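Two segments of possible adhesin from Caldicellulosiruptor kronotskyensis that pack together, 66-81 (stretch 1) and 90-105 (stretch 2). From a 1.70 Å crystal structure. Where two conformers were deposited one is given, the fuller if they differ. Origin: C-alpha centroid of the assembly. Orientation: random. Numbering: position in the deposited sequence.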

# COMPACT_ATOMS: atom_id res chain seq x y z
N CYS A 66 16.22 -9.73 -6.02
CA CYS A 66 15.27 -8.74 -5.51
C CYS A 66 15.70 -7.37 -6.01
O CYS A 66 16.49 -7.22 -6.96
N ARG A 67 15.20 -6.34 -5.37
CA ARG A 67 15.33 -4.97 -5.89
C ARG A 67 14.80 -4.02 -4.83
O ARG A 67 14.41 -4.42 -3.74
N ASP A 68 14.85 -2.74 -5.14
CA ASP A 68 14.45 -1.69 -4.17
C ASP A 68 12.91 -1.63 -4.20
O ASP A 68 12.31 -2.12 -5.14
N ASN A 69 12.34 -1.00 -3.19
CA ASN A 69 10.91 -0.70 -3.17
C ASN A 69 10.78 0.67 -3.76
O ASN A 69 11.51 1.62 -3.36
N ASN A 70 9.80 0.80 -4.62
CA ASN A 70 9.50 2.10 -5.23
C ASN A 70 7.97 2.25 -5.30
O ASN A 70 7.29 1.75 -6.19
N ILE A 71 7.44 2.97 -4.31
CA ILE A 71 6.01 2.97 -4.02
C ILE A 71 5.54 4.37 -4.31
O ILE A 71 5.95 5.30 -3.62
N VAL A 72 4.66 4.51 -5.30
CA VAL A 72 4.11 5.80 -5.63
C VAL A 72 2.61 5.70 -5.51
O VAL A 72 2.00 4.78 -6.06
N VAL A 73 2.06 6.61 -4.70
CA VAL A 73 0.67 6.62 -4.30
C VAL A 73 0.13 8.00 -4.62
O VAL A 73 0.58 9.01 -4.05
N ARG A 74 -0.84 8.05 -5.53
CA ARG A 74 -1.30 9.31 -6.08
C ARG A 74 -2.18 10.08 -5.13
O ARG A 74 -2.32 11.31 -5.28
N ASN A 75 -2.83 9.39 -4.23
CA ASN A 75 -3.71 9.98 -3.28
C ASN A 75 -3.22 9.63 -1.85
O ASN A 75 -2.28 10.24 -1.39
N ILE A 76 -3.82 8.65 -1.19
CA ILE A 76 -3.64 8.45 0.23
C ILE A 76 -2.95 7.14 0.60
O ILE A 76 -3.28 6.11 0.07
N ILE A 77 -1.98 7.21 1.51
CA ILE A 77 -1.48 6.06 2.28
C ILE A 77 -2.18 6.22 3.66
O ILE A 77 -1.93 7.23 4.38
N TYR A 78 -2.91 5.21 4.07
CA TYR A 78 -3.55 5.21 5.36
C TYR A 78 -3.06 4.06 6.15
O TYR A 78 -3.15 2.95 5.70
N VAL A 79 -2.57 4.32 7.34
CA VAL A 79 -2.10 3.25 8.25
C VAL A 79 -2.77 3.46 9.59
O VAL A 79 -2.52 4.46 10.29
N GLU A 80 -3.63 2.52 10.00
CA GLU A 80 -4.32 2.69 11.28
C GLU A 80 -3.37 2.65 12.50
O GLU A 80 -3.56 3.40 13.49
N LYS A 81 -2.37 1.76 12.47
CA LYS A 81 -1.39 1.61 13.57
C LYS A 81 -0.05 2.20 13.16
O LYS A 81 -0.07 3.37 12.76
N PRO A 90 22.06 -3.11 0.96
CA PRO A 90 22.17 -1.70 0.59
C PRO A 90 20.86 -1.24 -0.10
O PRO A 90 20.85 -0.30 -0.93
N ARG A 91 19.75 -1.77 0.32
CA ARG A 91 18.52 -1.53 -0.37
C ARG A 91 17.92 -0.17 -0.03
O ARG A 91 18.20 0.42 1.02
N SER A 92 17.04 0.31 -0.92
CA SER A 92 16.30 1.53 -0.67
C SER A 92 14.80 1.26 -0.64
O SER A 92 14.30 0.33 -1.31
N THR A 93 14.11 2.06 0.14
CA THR A 93 12.64 2.12 0.18
C THR A 93 12.21 3.52 -0.17
O THR A 93 12.35 4.45 0.62
N ASN A 94 11.74 3.71 -1.39
CA ASN A 94 11.32 5.03 -1.83
C ASN A 94 9.80 5.13 -1.85
O ASN A 94 9.15 4.21 -2.38
N ILE A 95 9.26 6.16 -1.27
CA ILE A 95 7.80 6.30 -1.12
C ILE A 95 7.47 7.70 -1.52
O ILE A 95 8.01 8.61 -0.92
N ASP A 96 6.56 7.89 -2.45
CA ASP A 96 6.16 9.22 -2.87
C ASP A 96 4.64 9.24 -2.88
O ASP A 96 4.06 8.54 -3.75
N ALA A 97 4.03 9.92 -1.88
CA ALA A 97 2.58 9.97 -1.67
C ALA A 97 2.08 11.38 -1.56
O ALA A 97 2.75 12.23 -1.01
N LYS A 98 0.86 11.64 -2.02
CA LYS A 98 0.28 12.95 -1.79
C LYS A 98 -0.03 13.09 -0.30
O LYS A 98 0.33 14.08 0.31
N THR A 99 -0.74 12.14 0.28
CA THR A 99 -1.26 12.32 1.68
C THR A 99 -0.88 11.05 2.40
O THR A 99 -1.03 9.99 1.85
N ILE A 100 -0.24 11.15 3.56
CA ILE A 100 -0.00 9.94 4.40
C ILE A 100 -0.58 10.22 5.79
O ILE A 100 -0.35 11.31 6.34
N TYR A 101 -1.33 9.26 6.34
CA TYR A 101 -1.79 9.32 7.68
C TYR A 101 -1.31 8.08 8.39
O TYR A 101 -1.50 6.98 7.85
N VAL A 102 -0.74 8.23 9.59
CA VAL A 102 -0.34 7.12 10.44
C VAL A 102 -0.91 7.39 11.82
O VAL A 102 -0.60 8.41 12.47
N GLY A 103 -1.68 6.41 12.32
CA GLY A 103 -2.37 6.55 13.60
C GLY A 103 -1.46 6.39 14.79
O GLY A 103 -1.70 7.02 15.82
N GLN A 104 -0.46 5.52 14.69
CA GLN A 104 0.55 5.35 15.74
C GLN A 104 1.92 5.83 15.17
O GLN A 104 1.99 6.90 14.62
N GLU A 105 2.98 5.10 15.38
CA GLU A 105 4.31 5.59 15.12
C GLU A 105 4.72 5.34 13.67
O GLU A 105 4.26 4.33 13.05

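Two parallel strand pairs, 69-73 beside 93-97 and 76-79 beside 99-102, lie in register on a backbone hydrogen-bond ladder, so paired residues stand side by side, their CA atoms 4.7 to 5.0 Å apart within the strands. The shortest direct polar contact of a side chain across the stretches is at the N-terminal end: Asp68 (chi1 m) accepts from the backbone at OD1, 2.8 Å from Ser92 N. Water 1 donates to the same OD1 (2.8 Å from its O) and accepts from Arg91 NH1 (2.9 Å from its O), bridging opposite charges whose OD1 and NH1 atoms are 4.2 Å apart, too far for a salt bridge. The Arg91 guanidinium lays one face over Arg67 N, 3.7 Å from NH2. Next in the ladder, Asn69 and Thr93, both m, pair on the face that also carries Ile71 and Ile95, Asn69 ND2 donating to Thr93 OG1 at 3.0 Å.

At the corner the register slips by one residue, a beta bulge between Val73 and Ile76. Here water 3 gathers three side chains: it donates to Asn75 OD1 (2.7 Å), accepts from Lys98 NZ (2.8 Å) and lies 2.7 Å from Thr99 OG1. Asn75 is t, and its CA-to-CB bond points away, but its end comes nearer to stretch 2, OD1 lying 4.0 Å from Lys98 NZ; the CA-to-CB bond of Lys98 points toward stretch 1.

Apolar packing centres on Ile77 (m, t). Its CD1 reaches back past the corner to Ile95 CG2 and Ala97 CB, each at 3.7 Å, while its CB lies 4.0 Å from Ile100 CG1. The same face carries Val79 (t) against Val102 (t), with CB to CG2 at 4.2 Å. On the face shared with Ile76 and Thr99, Tyr78 and Tyr101, both t, meet obliquely, planes at 40°, Tyr101 CD2 sitting 3.7 Å from Tyr78 CE2 over one face of the Tyr78 ring. Beyond the strands, water 5 donates to Glu80 O and Gln104 OE1, each 2.8 Å from its O.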

# COMPACT_ATOMS: atom_id res chain seq x y z
CB CYS A 66 15.16 -8.81 -4.00
SG CYS A 66 13.53 -8.17 -3.38
CB ARG A 67 14.59 -4.77 -7.20
CG ARG A 67 13.08 -4.87 -7.07
CD ARG A 67 12.38 -5.08 -8.44
NE ARG A 67 10.97 -5.18 -8.19
CZ ARG A 67 10.04 -5.36 -9.09
NH1 ARG A 67 10.40 -5.49 -10.37
NH2 ARG A 67 8.78 -5.40 -8.75
CB ASP A 68 14.99 -0.32 -4.57
CG ASP A 68 16.53 -0.20 -4.41
OD1 ASP A 68 17.11 -0.81 -3.51
OD2 ASP A 68 17.13 0.58 -5.19
CB ASN A 69 10.42 -0.71 -1.75
CG ASN A 69 10.59 -2.05 -1.09
OD1 ASN A 69 10.15 -3.09 -1.58
ND2 ASN A 69 11.29 -2.04 0.07
CB ASN A 70 10.11 2.09 -6.60
CG ASN A 70 10.07 3.44 -7.27
OD1 ASN A 70 9.91 4.43 -6.61
ND2 ASN A 70 10.41 3.46 -8.58
CB ILE A 71 5.74 2.50 -2.58
CG1 ILE A 71 6.12 1.00 -2.45
CG2 ILE A 71 4.32 2.79 -2.19
CD1 ILE A 71 6.19 0.53 -1.06
CB VAL A 72 4.50 6.23 -7.08
CG1 VAL A 72 3.77 7.48 -7.48
CG2 VAL A 72 6.02 6.31 -7.26
CB VAL A 73 0.50 6.26 -2.83
CG1 VAL A 73 -0.99 6.30 -2.46
CG2 VAL A 73 1.11 4.87 -2.49
CB ARG A 74 -2.04 9.10 -7.40
CG ARG A 74 -1.21 8.48 -8.51
CD ARG A 74 -2.17 8.21 -9.67
NE ARG A 74 -1.53 7.44 -10.69
CZ ARG A 74 -1.93 6.25 -11.15
NH1 ARG A 74 -3.05 5.69 -10.77
NH2 ARG A 74 -1.23 5.71 -12.15
CB ASN A 75 -5.19 9.67 -3.59
CG ASN A 75 -6.09 10.44 -2.71
OD1 ASN A 75 -5.82 11.63 -2.48
ND2 ASN A 75 -7.14 9.84 -2.20
CB ILE A 76 -5.01 8.53 0.96
CG1 ILE A 76 -5.60 9.95 0.86
CG2 ILE A 76 -4.90 8.02 2.40
CD1 ILE A 76 -7.06 10.13 1.23
CB ILE A 77 0.06 6.07 2.42
CG1 ILE A 77 0.74 5.92 1.04
CG2 ILE A 77 0.52 4.93 3.33
CD1 ILE A 77 2.21 5.82 1.05
CB TYR A 78 -5.06 5.19 5.20
CG TYR A 78 -5.86 5.06 6.49
CD1 TYR A 78 -5.93 3.88 7.18
CD2 TYR A 78 -6.61 6.12 6.97
CE1 TYR A 78 -6.72 3.73 8.34
CE2 TYR A 78 -7.35 6.00 8.15
CZ TYR A 78 -7.37 4.81 8.84
OH TYR A 78 -8.12 4.58 9.96
CB VAL A 79 -0.59 3.26 8.40
CG1 VAL A 79 -0.10 2.11 9.29
CG2 VAL A 79 0.09 3.17 7.03
CB GLU A 80 -5.43 1.62 11.38
CG GLU A 80 -6.24 1.69 12.68
CD GLU A 80 -7.10 0.45 12.94
OE1 GLU A 80 -8.07 0.23 12.22
OE2 GLU A 80 -6.85 -0.28 13.95
CB LYS A 81 -1.38 0.16 14.10
CG LYS A 81 -2.78 -0.31 14.49
CD LYS A 81 -2.76 -1.73 15.00
CE LYS A 81 -4.21 -2.13 15.36
NZ LYS A 81 -4.16 -3.52 15.85
CB PRO A 90 23.24 -1.77 -0.49
CG PRO A 90 22.90 -3.00 -1.25
CD PRO A 90 22.51 -3.97 -0.16
CB ARG A 91 17.50 -2.65 -0.07
CG ARG A 91 17.82 -3.98 -0.64
CD ARG A 91 17.81 -3.89 -2.16
NE ARG A 91 18.03 -5.19 -2.79
CZ ARG A 91 18.65 -5.36 -3.92
NH1 ARG A 91 19.19 -4.29 -4.53
NH2 ARG A 91 18.74 -6.57 -4.45
CB SER A 92 16.60 2.59 -1.74
OG SER A 92 17.93 3.06 -1.62
CB THR A 93 12.07 1.69 1.53
OG1 THR A 93 12.30 0.30 1.67
CG2 THR A 93 10.53 1.86 1.61
CB ASN A 94 11.83 5.27 -3.20
CG ASN A 94 13.34 5.09 -3.24
OD1 ASN A 94 14.04 5.76 -2.52
ND2 ASN A 94 13.82 4.15 -4.04
CB ILE A 95 7.26 6.03 0.27
CG1 ILE A 95 7.72 4.66 0.81
CG2 ILE A 95 5.78 6.11 0.25
CD1 ILE A 95 7.18 4.31 2.17
CB ASP A 96 6.74 9.47 -4.26
CG ASP A 96 6.52 10.87 -4.74
OD1 ASP A 96 5.39 11.35 -4.60
OD2 ASP A 96 7.48 11.46 -5.34
CB ALA A 97 2.13 9.19 -0.43
CB LYS A 98 -0.99 13.15 -2.65
CG LYS A 98 -1.67 14.49 -2.47
CD LYS A 98 -2.77 14.60 -3.50
CE LYS A 98 -3.77 15.67 -3.13
NZ LYS A 98 -4.51 15.37 -1.87
CB THR A 99 -2.74 12.49 1.73
OG1 THR A 99 -3.17 13.67 1.01
CG2 THR A 99 -3.27 12.54 3.18
CB ILE A 100 1.48 9.52 4.44
CG1 ILE A 100 1.70 8.27 5.31
CG2 ILE A 100 2.45 10.65 4.89
CD1 ILE A 100 2.97 7.55 5.08
CB TYR A 101 -3.32 9.34 7.69
CG TYR A 101 -3.91 9.05 9.04
CD1 TYR A 101 -3.80 10.04 10.09
CD2 TYR A 101 -4.40 7.80 9.39
CE1 TYR A 101 -4.25 9.75 11.37
CE2 TYR A 101 -4.91 7.53 10.67
CZ TYR A 101 -4.81 8.49 11.65
OH TYR A 101 -5.30 8.20 12.93
CB VAL A 102 1.17 6.96 10.48
CG1 VAL A 102 1.62 5.81 11.32
CG2 VAL A 102 1.75 6.69 9.09
CB GLN A 104 0.51 3.93 16.28
CG GLN A 104 -0.85 3.60 16.90
CD GLN A 104 -1.06 2.13 17.34
OE1 GLN A 104 -2.17 1.72 17.65
NE2 GLN A 104 -0.03 1.38 17.41
CB GLU A 105 5.24 4.86 16.01
CG GLU A 105 5.14 5.38 17.44
CD GLU A 105 6.49 5.31 18.07
OE1 GLU A 105 7.22 4.35 17.71
OE2 GLU A 105 6.84 6.18 18.88
O HOH W 1 19.77 -1.59 -3.76
O HOH W 2 2.63 10.70 -5.37
O HOH W 3 -5.48 13.27 -0.30
O HOH W 4 -5.66 5.13 13.99
O HOH W 5 -4.16 3.10 16.19